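Local coordinates for mannose-specific lectin 3 chain 1 (Crocus vernus, PDB 3MEZ), which binds mannose as a bulb-type lectin, pairing with its chain 2 partner in a heterotetramer, and probably agglutinates trypsin-treated rabbit erythrocytes weakly, at the interface of chains A and B. Numbering follows the deposited sequence. Chains: chain A, Mannose-specific lectin 3 chain 1; chain B, Mannose-specific lectin 3 chain 2.

The interface of chains A and B. Residues chain A 82, 87, 99-101; chain B 106, 108.
Strand 107-110 near the C-terminus of chain B, with the loop residue B:Pro106 just before it, runs antiparallel to strand 97-100 of chain A and its continuation at A:Gly101. Both chains belong to the bulb-type (monocot mannose-binding) lectins, and this exchange of a C-terminal strand joins them into the heterodimer, two of which form the tetramer. Two backbone bonds flank A:Tyr100. The amide N of B:Val108 donates to the carbonyl O of A:Ile99 at 2.7 Å. In the other direction, A:Gly101 N donates to B:Pro106 O at 3.2 Å. B:Pro106, which follows a cis peptide bond, immediately precedes the paired strand.

The side chain of B:Val108 turns both methyls toward chain A. With CG1 opposite the backbone N (chi1 -173°), B:Val108 CG1 points to the methyl CG2 of the loop residue A:Thr82 at 3.6 Å, the two side chains lying roughly perpendicular. The other methyl, B:Val108 CG2, lies between that same A:Thr82 CG2, at 4.0 Å, the A:Ile99 carbonyl O, at 3.8 Å, and the A:Tyr87 ring. B:Val108 CG2 approaches the rim of this ring rather than its face, 3.8 Å from A:Tyr87 CE2 and 4.1 Å from A:Tyr87 CD2. At the root of the side chain, B:Val108 CB also packs beside the hydrogen-bonded carbonyl, 3.6 Å from A:Ile99 O.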
loop_
_atom_site.group_PDB
_atom_site.type_symbol
_atom_site.label_atom_id
_atom_site.label_comp_id
_atom_site.label_asym_id
_atom_site.label_seq_id
_atom_site.Cartn_x
_atom_site.Cartn_y
_atom_site.Cartn_z
ATOM N N THR A 82 -30.602 9.617 -0.439
ATOM C CA THR A 82 -29.457 10.395 -0.086
ATOM C C THR A 82 -29.817 11.816 0.241
ATOM O O THR A 82 -30.822 12.302 -0.192
ATOM C CB THR A 82 -28.503 10.442 -1.289
ATOM O OG1 THR A 82 -29.208 10.851 -2.446
ATOM C CG2 THR A 82 -27.830 9.081 -1.509
ATOM N N TYR A 87 -21.411 15.324 -4.469
ATOM C CA TYR A 87 -21.072 13.922 -4.638
ATOM C C TYR A 87 -19.892 13.744 -5.631
ATOM O O TYR A 87 -19.581 14.635 -6.350
ATOM C CB TYR A 87 -22.296 13.144 -5.063
ATOM C CG TYR A 87 -23.330 12.970 -3.970
ATOM C CD1 TYR A 87 -24.184 13.981 -3.639
ATOM C CD2 TYR A 87 -23.421 11.819 -3.269
ATOM C CE1 TYR A 87 -25.099 13.839 -2.664
ATOM C CE2 TYR A 87 -24.328 11.672 -2.289
ATOM C CZ TYR A 87 -25.171 12.690 -1.968
ATOM O OH TYR A 87 -26.075 12.523 -0.971
ATOM N N ILE A 99 -20.057 5.868 -6.627
ATOM C CA ILE A 99 -20.432 7.202 -6.244
ATOM C C ILE A 99 -20.354 7.335 -4.742
ATOM O O ILE A 99 -20.918 6.565 -4.046
ATOM C CB ILE A 99 -21.837 7.503 -6.675
ATOM C CG1 ILE A 99 -21.958 7.336 -8.173
ATOM C CG2 ILE A 99 -22.286 8.831 -6.188
ATOM C CD1 ILE A 99 -21.336 8.271 -8.877
ATOM N N TYR A 100 -19.657 8.358 -4.302
ATOM C CA TYR A 100 -19.438 8.672 -2.918
ATOM C C TYR A 100 -19.986 10.040 -2.524
ATOM O O TYR A 100 -19.833 10.971 -3.238
ATOM C CB TYR A 100 -17.953 8.642 -2.598
ATOM C CG TYR A 100 -17.190 7.409 -2.993
ATOM C CD1 TYR A 100 -16.678 7.256 -4.262
ATOM C CD2 TYR A 100 -16.952 6.406 -2.085
ATOM C CE1 TYR A 100 -15.969 6.138 -4.602
ATOM C CE2 TYR A 100 -16.242 5.310 -2.411
ATOM C CZ TYR A 100 -15.750 5.171 -3.656
ATOM O OH TYR A 100 -15.069 4.059 -3.948
ATOM N N GLY A 101 -20.628 10.133 -1.382
ATOM C CA GLY A 101 -21.011 11.417 -0.834
ATOM C C GLY A 101 -22.029 11.407 0.293
ATOM O O GLY A 101 -22.519 10.383 0.667
ATOM N N PRO B 106 -20.493 8.146 2.633
ATOM C CA PRO B 106 -20.016 6.853 2.157
ATOM C C PRO B 106 -20.429 6.528 0.739
ATOM O O PRO B 106 -21.063 7.328 0.112
ATOM C CB PRO B 106 -20.714 5.892 3.097
ATOM C CG PRO B 106 -21.912 6.558 3.452
ATOM C CD PRO B 106 -21.660 7.984 3.494
ATOM N N VAL B 108 -22.515 5.495 -2.163
ATOM C CA VAL B 108 -23.906 5.392 -2.433
ATOM C C VAL B 108 -24.311 4.183 -3.275
ATOM O O VAL B 108 -25.208 3.483 -2.928
ATOM C CB VAL B 108 -24.418 6.688 -3.102
ATOM C CG1 VAL B 108 -25.899 6.651 -3.244
ATOM C CG2 VAL B 108 -24.066 7.854 -2.319
#